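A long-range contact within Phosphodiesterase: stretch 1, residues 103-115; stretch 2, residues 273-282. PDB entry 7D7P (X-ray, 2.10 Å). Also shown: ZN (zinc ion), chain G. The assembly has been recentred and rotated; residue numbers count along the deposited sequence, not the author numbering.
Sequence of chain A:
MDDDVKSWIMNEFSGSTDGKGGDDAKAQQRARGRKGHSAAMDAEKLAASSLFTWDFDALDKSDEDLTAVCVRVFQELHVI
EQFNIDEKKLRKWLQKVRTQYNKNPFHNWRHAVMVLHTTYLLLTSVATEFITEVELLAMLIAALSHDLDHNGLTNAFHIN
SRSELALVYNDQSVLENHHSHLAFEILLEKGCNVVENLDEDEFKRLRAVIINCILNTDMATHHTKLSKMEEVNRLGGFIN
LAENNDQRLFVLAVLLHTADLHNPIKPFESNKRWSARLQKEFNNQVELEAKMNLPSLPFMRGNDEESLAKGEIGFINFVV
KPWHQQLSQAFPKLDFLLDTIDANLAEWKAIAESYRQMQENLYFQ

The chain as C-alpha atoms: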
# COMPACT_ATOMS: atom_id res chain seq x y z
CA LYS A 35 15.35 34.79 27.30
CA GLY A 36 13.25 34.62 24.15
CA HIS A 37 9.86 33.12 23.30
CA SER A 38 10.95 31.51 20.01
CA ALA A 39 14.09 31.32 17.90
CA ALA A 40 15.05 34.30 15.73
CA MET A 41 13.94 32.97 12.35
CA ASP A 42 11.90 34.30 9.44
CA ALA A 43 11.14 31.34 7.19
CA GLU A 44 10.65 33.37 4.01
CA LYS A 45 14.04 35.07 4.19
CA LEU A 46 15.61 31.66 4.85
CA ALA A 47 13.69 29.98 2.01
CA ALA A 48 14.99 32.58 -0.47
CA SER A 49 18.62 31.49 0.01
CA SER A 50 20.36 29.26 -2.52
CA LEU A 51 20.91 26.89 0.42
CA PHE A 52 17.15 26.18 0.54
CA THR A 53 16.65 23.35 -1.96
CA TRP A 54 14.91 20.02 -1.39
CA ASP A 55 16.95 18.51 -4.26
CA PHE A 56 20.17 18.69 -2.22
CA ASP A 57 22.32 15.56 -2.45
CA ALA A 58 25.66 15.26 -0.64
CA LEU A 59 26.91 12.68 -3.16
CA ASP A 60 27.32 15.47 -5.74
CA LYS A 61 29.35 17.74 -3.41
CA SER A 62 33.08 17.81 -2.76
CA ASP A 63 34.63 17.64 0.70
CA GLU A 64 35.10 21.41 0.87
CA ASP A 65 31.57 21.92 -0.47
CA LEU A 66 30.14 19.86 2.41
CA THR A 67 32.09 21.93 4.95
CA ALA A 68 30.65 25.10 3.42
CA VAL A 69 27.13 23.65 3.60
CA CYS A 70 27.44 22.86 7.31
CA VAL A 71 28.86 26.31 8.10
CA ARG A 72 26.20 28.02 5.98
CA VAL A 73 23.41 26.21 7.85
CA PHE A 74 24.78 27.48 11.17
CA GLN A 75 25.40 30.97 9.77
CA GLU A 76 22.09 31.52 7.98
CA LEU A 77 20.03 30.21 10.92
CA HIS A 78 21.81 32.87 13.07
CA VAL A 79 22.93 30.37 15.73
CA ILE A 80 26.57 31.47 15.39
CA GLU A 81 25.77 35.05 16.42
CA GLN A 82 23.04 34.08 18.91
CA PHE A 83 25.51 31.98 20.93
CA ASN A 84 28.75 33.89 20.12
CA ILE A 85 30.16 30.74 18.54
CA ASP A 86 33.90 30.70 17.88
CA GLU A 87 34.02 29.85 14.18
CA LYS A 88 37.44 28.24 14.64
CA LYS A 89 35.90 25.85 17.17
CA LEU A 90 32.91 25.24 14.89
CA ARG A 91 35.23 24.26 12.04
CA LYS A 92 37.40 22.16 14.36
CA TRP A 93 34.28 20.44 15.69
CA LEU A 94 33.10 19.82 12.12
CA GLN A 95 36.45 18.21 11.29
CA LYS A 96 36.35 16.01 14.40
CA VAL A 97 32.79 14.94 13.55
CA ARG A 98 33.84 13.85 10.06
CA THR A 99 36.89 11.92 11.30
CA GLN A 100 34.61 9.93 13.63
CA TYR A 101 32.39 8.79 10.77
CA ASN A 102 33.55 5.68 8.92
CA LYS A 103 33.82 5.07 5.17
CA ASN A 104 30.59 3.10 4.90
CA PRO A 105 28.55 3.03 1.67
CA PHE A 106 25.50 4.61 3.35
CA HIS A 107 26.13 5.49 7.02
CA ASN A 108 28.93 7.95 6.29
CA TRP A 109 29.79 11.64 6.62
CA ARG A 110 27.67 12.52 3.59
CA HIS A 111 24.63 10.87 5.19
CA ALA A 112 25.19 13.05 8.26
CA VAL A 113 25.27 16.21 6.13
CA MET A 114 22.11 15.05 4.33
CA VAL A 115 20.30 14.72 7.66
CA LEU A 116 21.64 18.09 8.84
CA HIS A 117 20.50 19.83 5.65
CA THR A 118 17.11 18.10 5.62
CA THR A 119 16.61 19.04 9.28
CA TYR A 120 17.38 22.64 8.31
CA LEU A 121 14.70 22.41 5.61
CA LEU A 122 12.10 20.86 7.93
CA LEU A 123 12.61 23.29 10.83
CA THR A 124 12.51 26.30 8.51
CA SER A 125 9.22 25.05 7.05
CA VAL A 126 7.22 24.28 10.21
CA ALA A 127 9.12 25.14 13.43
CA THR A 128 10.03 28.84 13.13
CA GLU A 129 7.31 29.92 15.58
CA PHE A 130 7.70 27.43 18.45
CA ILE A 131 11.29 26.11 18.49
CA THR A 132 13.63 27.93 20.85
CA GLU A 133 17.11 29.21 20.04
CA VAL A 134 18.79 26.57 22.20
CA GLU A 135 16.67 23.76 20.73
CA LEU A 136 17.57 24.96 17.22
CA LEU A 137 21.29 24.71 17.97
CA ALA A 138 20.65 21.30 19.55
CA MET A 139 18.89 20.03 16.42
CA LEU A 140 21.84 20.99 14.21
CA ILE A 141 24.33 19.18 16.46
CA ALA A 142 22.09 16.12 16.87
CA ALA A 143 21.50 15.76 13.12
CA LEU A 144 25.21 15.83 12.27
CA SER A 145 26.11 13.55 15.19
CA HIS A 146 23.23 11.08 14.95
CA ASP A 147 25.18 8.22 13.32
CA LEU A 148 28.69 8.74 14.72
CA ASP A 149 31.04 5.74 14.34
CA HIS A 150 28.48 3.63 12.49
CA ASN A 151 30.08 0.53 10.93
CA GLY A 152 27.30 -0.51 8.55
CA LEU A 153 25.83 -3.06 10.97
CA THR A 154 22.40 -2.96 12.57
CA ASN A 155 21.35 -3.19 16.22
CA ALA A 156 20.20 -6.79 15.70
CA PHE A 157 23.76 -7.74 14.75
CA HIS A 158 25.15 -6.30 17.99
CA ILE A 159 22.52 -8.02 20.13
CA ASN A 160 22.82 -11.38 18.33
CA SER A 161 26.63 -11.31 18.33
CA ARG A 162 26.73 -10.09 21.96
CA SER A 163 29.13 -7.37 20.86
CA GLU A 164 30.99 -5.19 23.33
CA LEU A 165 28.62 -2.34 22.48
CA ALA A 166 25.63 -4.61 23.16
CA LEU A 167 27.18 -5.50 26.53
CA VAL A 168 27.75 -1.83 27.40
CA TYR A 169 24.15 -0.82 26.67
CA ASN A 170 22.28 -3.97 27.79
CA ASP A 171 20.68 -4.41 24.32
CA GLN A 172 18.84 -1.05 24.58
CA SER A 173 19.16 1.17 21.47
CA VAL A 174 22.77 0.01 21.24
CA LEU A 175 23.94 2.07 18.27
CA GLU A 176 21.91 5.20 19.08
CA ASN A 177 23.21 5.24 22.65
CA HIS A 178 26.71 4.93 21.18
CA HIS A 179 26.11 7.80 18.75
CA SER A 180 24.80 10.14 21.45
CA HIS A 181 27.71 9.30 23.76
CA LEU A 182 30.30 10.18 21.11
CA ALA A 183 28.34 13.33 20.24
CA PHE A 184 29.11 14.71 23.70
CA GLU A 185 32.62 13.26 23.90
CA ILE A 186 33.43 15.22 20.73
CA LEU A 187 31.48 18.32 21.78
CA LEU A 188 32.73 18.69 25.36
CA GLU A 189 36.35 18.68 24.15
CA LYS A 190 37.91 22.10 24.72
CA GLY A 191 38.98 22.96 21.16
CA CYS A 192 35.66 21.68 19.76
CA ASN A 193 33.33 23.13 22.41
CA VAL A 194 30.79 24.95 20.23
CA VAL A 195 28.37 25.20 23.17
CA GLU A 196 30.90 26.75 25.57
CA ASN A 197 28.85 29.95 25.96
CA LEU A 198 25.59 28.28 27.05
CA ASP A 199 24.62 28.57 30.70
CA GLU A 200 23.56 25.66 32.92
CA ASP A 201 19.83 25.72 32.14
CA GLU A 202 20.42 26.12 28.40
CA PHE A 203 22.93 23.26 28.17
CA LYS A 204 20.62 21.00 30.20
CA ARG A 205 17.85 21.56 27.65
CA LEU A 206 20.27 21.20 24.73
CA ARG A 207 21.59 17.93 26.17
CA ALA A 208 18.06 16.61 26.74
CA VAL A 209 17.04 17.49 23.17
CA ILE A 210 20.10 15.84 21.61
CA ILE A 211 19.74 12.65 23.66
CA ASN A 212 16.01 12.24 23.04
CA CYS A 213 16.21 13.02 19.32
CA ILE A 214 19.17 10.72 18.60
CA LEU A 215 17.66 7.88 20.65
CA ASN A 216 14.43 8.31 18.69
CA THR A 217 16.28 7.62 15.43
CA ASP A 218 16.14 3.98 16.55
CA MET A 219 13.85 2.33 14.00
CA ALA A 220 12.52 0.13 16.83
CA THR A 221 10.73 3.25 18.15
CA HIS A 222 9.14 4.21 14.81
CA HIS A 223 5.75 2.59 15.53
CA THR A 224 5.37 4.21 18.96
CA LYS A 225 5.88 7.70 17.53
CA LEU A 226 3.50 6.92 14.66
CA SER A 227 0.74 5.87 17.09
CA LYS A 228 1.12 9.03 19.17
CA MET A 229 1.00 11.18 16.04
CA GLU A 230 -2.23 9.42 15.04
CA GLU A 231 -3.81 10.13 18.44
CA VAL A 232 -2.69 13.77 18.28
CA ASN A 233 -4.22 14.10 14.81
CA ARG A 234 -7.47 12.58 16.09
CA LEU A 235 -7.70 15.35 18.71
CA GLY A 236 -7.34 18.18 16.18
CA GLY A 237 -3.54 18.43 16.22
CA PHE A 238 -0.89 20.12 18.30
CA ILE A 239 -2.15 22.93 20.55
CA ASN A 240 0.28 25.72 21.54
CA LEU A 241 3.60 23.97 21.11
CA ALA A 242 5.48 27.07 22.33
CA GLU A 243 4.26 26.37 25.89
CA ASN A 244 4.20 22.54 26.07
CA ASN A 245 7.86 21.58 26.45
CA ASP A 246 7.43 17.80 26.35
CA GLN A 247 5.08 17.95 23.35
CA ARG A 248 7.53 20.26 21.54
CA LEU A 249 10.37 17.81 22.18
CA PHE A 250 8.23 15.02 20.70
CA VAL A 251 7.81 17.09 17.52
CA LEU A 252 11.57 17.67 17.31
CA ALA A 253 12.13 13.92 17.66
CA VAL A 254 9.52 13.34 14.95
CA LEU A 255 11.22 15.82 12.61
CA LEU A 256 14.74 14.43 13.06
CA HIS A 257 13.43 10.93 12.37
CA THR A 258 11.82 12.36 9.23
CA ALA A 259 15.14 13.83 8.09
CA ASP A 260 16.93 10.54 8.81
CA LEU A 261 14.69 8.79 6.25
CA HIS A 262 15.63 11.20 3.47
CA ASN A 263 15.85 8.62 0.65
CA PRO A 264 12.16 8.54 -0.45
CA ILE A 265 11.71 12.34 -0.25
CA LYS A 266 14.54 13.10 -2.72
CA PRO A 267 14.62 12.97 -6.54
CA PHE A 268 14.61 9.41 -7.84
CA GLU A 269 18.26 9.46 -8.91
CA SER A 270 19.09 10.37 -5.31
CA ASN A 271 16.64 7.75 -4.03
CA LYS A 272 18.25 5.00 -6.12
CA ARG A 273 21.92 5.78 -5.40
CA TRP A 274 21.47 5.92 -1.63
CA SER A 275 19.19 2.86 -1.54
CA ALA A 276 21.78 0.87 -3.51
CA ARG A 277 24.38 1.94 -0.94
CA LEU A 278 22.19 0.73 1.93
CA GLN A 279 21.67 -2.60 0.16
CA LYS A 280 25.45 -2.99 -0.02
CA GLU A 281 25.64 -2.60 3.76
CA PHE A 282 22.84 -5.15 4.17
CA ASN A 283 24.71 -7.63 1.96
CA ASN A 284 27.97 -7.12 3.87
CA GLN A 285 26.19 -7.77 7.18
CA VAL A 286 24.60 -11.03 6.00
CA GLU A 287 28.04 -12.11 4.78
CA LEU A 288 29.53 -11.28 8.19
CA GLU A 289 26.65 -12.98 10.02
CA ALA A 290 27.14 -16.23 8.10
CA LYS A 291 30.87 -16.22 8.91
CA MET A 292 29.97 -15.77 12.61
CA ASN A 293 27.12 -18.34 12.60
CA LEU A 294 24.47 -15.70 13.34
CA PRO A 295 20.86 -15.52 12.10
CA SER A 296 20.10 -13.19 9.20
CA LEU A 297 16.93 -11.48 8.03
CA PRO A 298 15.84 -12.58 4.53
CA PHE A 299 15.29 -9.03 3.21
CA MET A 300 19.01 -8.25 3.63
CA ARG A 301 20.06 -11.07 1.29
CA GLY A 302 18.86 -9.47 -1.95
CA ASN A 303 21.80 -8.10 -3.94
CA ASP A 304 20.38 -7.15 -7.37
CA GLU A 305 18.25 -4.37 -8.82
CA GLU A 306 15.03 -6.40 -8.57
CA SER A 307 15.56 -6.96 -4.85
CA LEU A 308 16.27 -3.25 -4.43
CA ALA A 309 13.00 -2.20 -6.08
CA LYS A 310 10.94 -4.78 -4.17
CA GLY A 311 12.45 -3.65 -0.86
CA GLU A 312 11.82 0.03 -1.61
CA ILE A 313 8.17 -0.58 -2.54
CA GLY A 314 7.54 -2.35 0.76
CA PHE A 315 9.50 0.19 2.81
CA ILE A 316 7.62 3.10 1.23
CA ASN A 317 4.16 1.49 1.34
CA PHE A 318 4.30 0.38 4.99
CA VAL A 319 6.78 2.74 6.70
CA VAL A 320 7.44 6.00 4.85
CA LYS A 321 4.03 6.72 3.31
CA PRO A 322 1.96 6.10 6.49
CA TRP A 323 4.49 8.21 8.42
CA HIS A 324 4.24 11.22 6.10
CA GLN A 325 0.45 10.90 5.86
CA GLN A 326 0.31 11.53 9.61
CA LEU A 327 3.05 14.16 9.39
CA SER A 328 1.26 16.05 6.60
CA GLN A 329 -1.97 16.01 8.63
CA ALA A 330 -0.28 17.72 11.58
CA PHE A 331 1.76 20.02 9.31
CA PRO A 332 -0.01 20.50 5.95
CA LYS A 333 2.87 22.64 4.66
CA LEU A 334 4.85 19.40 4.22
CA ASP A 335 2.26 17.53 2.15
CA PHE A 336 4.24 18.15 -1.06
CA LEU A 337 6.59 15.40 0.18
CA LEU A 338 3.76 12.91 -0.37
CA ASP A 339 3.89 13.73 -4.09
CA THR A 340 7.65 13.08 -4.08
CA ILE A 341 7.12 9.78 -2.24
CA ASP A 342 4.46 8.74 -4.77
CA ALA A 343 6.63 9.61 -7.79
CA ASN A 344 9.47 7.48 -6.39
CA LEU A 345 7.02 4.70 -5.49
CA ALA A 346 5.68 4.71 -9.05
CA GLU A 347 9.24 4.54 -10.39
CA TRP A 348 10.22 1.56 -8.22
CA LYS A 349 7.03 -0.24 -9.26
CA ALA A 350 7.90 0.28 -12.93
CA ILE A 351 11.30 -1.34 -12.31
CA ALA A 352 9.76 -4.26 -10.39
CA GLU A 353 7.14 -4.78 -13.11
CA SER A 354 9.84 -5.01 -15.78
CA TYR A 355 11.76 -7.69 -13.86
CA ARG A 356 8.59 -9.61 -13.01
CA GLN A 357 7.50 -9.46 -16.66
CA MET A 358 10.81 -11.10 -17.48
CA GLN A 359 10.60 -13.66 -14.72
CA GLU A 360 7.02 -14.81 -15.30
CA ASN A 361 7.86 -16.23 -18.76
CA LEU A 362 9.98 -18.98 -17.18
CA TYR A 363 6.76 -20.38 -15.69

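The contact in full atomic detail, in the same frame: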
# COMPACT_ATOMS: atom_id res chain seq x y z
N LYS A 103 34.01 5.08 6.63
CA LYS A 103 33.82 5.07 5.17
C LYS A 103 32.86 3.96 4.75
O LYS A 103 33.19 3.06 3.98
CB LYS A 103 35.17 4.94 4.47
N ASN A 104 31.64 4.04 5.27
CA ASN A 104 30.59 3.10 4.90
C ASN A 104 29.92 3.55 3.61
O ASN A 104 29.98 4.73 3.24
CB ASN A 104 29.56 3.00 6.02
CG ASN A 104 30.15 2.53 7.33
OD1 ASN A 104 30.84 1.50 7.38
ND2 ASN A 104 29.91 3.28 8.39
N PRO A 105 29.28 2.62 2.88
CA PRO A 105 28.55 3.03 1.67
C PRO A 105 27.40 3.98 1.95
O PRO A 105 27.20 4.93 1.18
CB PRO A 105 28.05 1.69 1.10
CG PRO A 105 28.98 0.67 1.66
CD PRO A 105 29.35 1.16 3.03
N PHE A 106 26.64 3.76 3.02
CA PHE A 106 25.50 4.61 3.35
C PHE A 106 25.74 5.44 4.61
O PHE A 106 25.64 6.67 4.57
CB PHE A 106 24.23 3.76 3.51
CG PHE A 106 22.98 4.58 3.75
CD1 PHE A 106 22.65 5.01 5.03
CD2 PHE A 106 22.14 4.89 2.70
CE1 PHE A 106 21.51 5.76 5.25
CE2 PHE A 106 20.99 5.64 2.92
CZ PHE A 106 20.68 6.07 4.19
N HIS A 107 26.03 4.79 5.74
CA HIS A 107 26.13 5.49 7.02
C HIS A 107 27.51 6.15 7.12
O HIS A 107 28.41 5.69 7.82
CB HIS A 107 25.88 4.54 8.18
CG HIS A 107 24.46 4.07 8.28
ND1 HIS A 107 24.02 2.88 7.73
CD2 HIS A 107 23.37 4.64 8.86
CE1 HIS A 107 22.73 2.74 7.97
NE2 HIS A 107 22.31 3.79 8.65
N ASN A 108 27.65 7.25 6.39
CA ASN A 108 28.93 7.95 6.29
C ASN A 108 28.76 9.44 6.55
O ASN A 108 27.68 9.89 6.92
CB ASN A 108 29.55 7.71 4.90
CG ASN A 108 28.58 7.97 3.77
OD1 ASN A 108 27.87 8.98 3.76
ND2 ASN A 108 28.53 7.06 2.80
N TRP A 109 29.84 10.21 6.35
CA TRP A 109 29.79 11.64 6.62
C TRP A 109 28.80 12.36 5.72
O TRP A 109 28.19 13.35 6.13
CB TRP A 109 31.19 12.24 6.46
CG TRP A 109 31.24 13.74 6.29
CD1 TRP A 109 31.60 14.42 5.16
CD2 TRP A 109 30.97 14.74 7.28
NE1 TRP A 109 31.55 15.77 5.38
CE2 TRP A 109 31.17 15.99 6.68
CE3 TRP A 109 30.57 14.69 8.62
CZ2 TRP A 109 30.98 17.19 7.37
CZ3 TRP A 109 30.39 15.88 9.31
CH2 TRP A 109 30.59 17.11 8.68
N ARG A 110 28.62 11.87 4.49
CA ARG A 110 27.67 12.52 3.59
C ARG A 110 26.23 12.26 4.02
O ARG A 110 25.36 13.12 3.80
CB ARG A 110 27.92 12.06 2.16
CG ARG A 110 29.06 12.82 1.50
CD ARG A 110 29.46 12.25 0.15
NE ARG A 110 30.34 13.16 -0.57
CZ ARG A 110 31.64 13.31 -0.33
NH1 ARG A 110 32.22 12.59 0.63
NH2 ARG A 110 32.35 14.17 -1.04
N HIS A 111 25.95 11.10 4.62
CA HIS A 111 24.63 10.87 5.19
C HIS A 111 24.35 11.84 6.34
O HIS A 111 23.23 12.34 6.47
CB HIS A 111 24.51 9.42 5.67
CG HIS A 111 23.26 9.15 6.46
ND1 HIS A 111 22.00 9.36 5.96
CD2 HIS A 111 23.09 8.68 7.72
CE1 HIS A 111 21.10 9.03 6.87
NE2 HIS A 111 21.74 8.62 7.95
N ALA A 112 25.36 12.10 7.17
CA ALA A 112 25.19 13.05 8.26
C ALA A 112 24.85 14.44 7.74
O ALA A 112 23.97 15.12 8.28
CB ALA A 112 26.45 13.09 9.13
N VAL A 113 25.55 14.89 6.69
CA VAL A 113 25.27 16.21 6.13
C VAL A 113 23.88 16.24 5.51
O VAL A 113 23.17 17.25 5.60
CB VAL A 113 26.35 16.59 5.10
CG1 VAL A 113 26.07 17.97 4.50
CG2 VAL A 113 27.73 16.57 5.76
N MET A 114 23.46 15.14 4.88
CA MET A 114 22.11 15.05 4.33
C MET A 114 21.06 15.22 5.42
O MET A 114 20.04 15.88 5.21
CB MET A 114 21.93 13.70 3.62
CG MET A 114 22.58 13.62 2.25
SD MET A 114 21.64 14.52 1.01
CE MET A 114 20.48 13.26 0.46
N VAL A 115 21.28 14.61 6.58
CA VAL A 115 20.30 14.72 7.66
C VAL A 115 20.35 16.12 8.28
O VAL A 115 19.31 16.67 8.67
CB VAL A 115 20.54 13.62 8.71
CG1 VAL A 115 19.63 13.79 9.91
CG2 VAL A 115 20.32 12.26 8.07
N ARG A 273 20.50 5.90 -5.75
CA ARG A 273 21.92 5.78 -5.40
C ARG A 273 22.10 5.48 -3.92
O ARG A 273 22.94 4.66 -3.55
CB ARG A 273 22.67 7.06 -5.79
CG ARG A 273 22.80 7.28 -7.29
CD ARG A 273 23.36 8.65 -7.60
NE ARG A 273 24.78 8.76 -7.27
CZ ARG A 273 25.47 9.89 -7.31
NH1 ARG A 273 24.87 11.03 -7.65
NH2 ARG A 273 26.76 9.90 -7.00
N TRP A 274 21.33 6.15 -3.06
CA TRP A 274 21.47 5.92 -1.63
C TRP A 274 20.89 4.57 -1.23
O TRP A 274 21.45 3.88 -0.36
CB TRP A 274 20.78 7.04 -0.85
CG TRP A 274 21.57 8.31 -0.80
CD1 TRP A 274 21.41 9.41 -1.60
CD2 TRP A 274 22.66 8.62 0.08
NE1 TRP A 274 22.32 10.39 -1.26
CE2 TRP A 274 23.10 9.93 -0.23
CE3 TRP A 274 23.30 7.93 1.11
CZ2 TRP A 274 24.14 10.55 0.44
CZ3 TRP A 274 24.34 8.55 1.79
CH2 TRP A 274 24.75 9.84 1.45
N SER A 275 19.78 4.16 -1.85
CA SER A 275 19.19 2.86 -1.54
C SER A 275 20.12 1.73 -1.96
O SER A 275 20.23 0.71 -1.26
CB SER A 275 17.84 2.71 -2.23
OG SER A 275 16.85 3.50 -1.58
N ALA A 276 20.81 1.88 -3.10
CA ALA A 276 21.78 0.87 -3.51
C ALA A 276 22.96 0.81 -2.55
O ALA A 276 23.55 -0.26 -2.38
CB ALA A 276 22.26 1.16 -4.93
N ARG A 277 23.31 1.94 -1.93
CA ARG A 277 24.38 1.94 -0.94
C ARG A 277 23.95 1.25 0.34
O ARG A 277 24.75 0.55 0.97
CB ARG A 277 24.82 3.38 -0.66
CG ARG A 277 25.59 3.99 -1.82
CD ARG A 277 25.77 5.49 -1.66
NE ARG A 277 26.74 6.01 -2.63
CZ ARG A 277 28.03 6.21 -2.36
NH1 ARG A 277 28.50 5.94 -1.15
NH2 ARG A 277 28.84 6.67 -3.30
N LEU A 278 22.69 1.43 0.75
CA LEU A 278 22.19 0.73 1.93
C LEU A 278 22.12 -0.77 1.70
O LEU A 278 22.44 -1.57 2.59
CB LEU A 278 20.82 1.28 2.33
CG LEU A 278 20.24 0.73 3.64
CD1 LEU A 278 21.07 1.19 4.83
CD2 LEU A 278 18.78 1.12 3.81
N GLN A 279 21.70 -1.18 0.49
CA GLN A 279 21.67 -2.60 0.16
C GLN A 279 23.05 -3.22 0.26
O GLN A 279 23.20 -4.37 0.71
CB GLN A 279 21.10 -2.79 -1.25
CG GLN A 279 20.86 -4.25 -1.64
CD GLN A 279 20.51 -4.41 -3.11
OE1 GLN A 279 21.15 -3.82 -3.98
NE2 GLN A 279 19.48 -5.20 -3.40
N LYS A 280 24.09 -2.48 -0.13
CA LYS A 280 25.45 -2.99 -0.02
C LYS A 280 25.83 -3.24 1.43
O LYS A 280 26.51 -4.23 1.74
CB LYS A 280 26.44 -2.01 -0.67
CG LYS A 280 27.82 -2.59 -0.89
CD LYS A 280 28.76 -1.56 -1.49
CE LYS A 280 29.49 -2.11 -2.71
NZ LYS A 280 30.63 -1.24 -3.11
N GLU A 281 25.41 -2.36 2.34
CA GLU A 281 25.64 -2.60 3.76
C GLU A 281 24.87 -3.83 4.24
O GLU A 281 25.40 -4.64 5.01
CB GLU A 281 25.24 -1.37 4.58
CG GLU A 281 26.10 -0.15 4.31
CD GLU A 281 25.88 0.96 5.31
OE1 GLU A 281 25.07 0.77 6.24
OE2 GLU A 281 26.51 2.02 5.16
N PHE A 282 23.62 -3.97 3.80
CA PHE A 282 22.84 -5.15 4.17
C PHE A 282 23.53 -6.43 3.71
O PHE A 282 23.61 -7.41 4.47
CB PHE A 282 21.43 -5.06 3.58
CG PHE A 282 20.54 -4.04 4.24
CD1 PHE A 282 20.97 -3.34 5.36
CD2 PHE A 282 19.28 -3.78 3.74
CE1 PHE A 282 20.15 -2.40 5.96
CE2 PHE A 282 18.45 -2.85 4.34
CZ PHE A 282 18.89 -2.16 5.45
ZN ZN G . 20.98 7.97 9.97
O HOH W 1 20.36 5.91 8.94
O HOH W 2 20.06 6.86 12.00

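This contact joins a loop and the start of the helix that follows it to one side of a distant helix, combining a carboxylate that gathers three N–H groups with an aromatic cluster packed beside it. The axes of helices 109-115 and 273-282 come no nearer than 13.0 Å, and the Trp-274 indole and the Phe-106 ring lie in the space between them.

Glu-281 is the polar center. Its OE2 accepts from two successive backbone amides, Phe-106 N at 2.8 Å and His-107 N at 2.9 Å, while its OE1 accepts from His-107 ND1 at 2.8 Å. A carboxylate suits this place because its two oxygens can serve backbone and imidazole at once, and its negative charge is compensated by N–H dipoles in a buried setting. The imidazole is equally well suited: with ND1 committed to Glu-281, His-107 NE2 lies 2.9 Å from the oxygen of water 1, which is itself a ligand of the zinc ion at 2.4 Å from ZN. The same metal is bound directly by His-111 NE2, 2.2 Å from ZN, so the contact borders the metal site.

One helical turn before Glu-281, Arg-277 reverses the polarity. Its NH1 donates to Pro-105 O at 2.9 Å with a nearly straight angle of 163°, and the carbonyl lies near the guanidinium plane, where the N–H bonds point. Pro-105 packs closely here, its CB 4.0 Å from Arg-277 CB, and its CG rests 3.9 Å from Lys-280 CD, on the aliphatic part of that lysine.

The apolar part centers on Phe-106, whose t rotamer carries the ring to the helix. Leu-278 CD1 sits over one face, 4.3 Å from the ring centroid, and the edge of Trp-274 is directed toward the phenyl face, with planes at 83° and six-membered ring centroids 5.4 Å apart. Such an arrangement brings indole C–H groups to the phenyl π cloud. The large indole then reaches helix 109-115: Trp-274 CH2 is 3.6 Å from His-111 N, and Trp-274 CZ2 lies 3.9 Å from Met-114 CG, a flexible thioether chain that can follow the indole's outline.

The loop is braced internally. Asn-108 ND2 donates to Asn-104 O at 2.8 Å, and Asn-104 ND2 donates to His-107 O at 2.9 Å. Asn-108 OD1 also caps the helix, accepting from His-111 N at 3.0 Å; asparagine suits both tasks because its amide offers a donor and an acceptor.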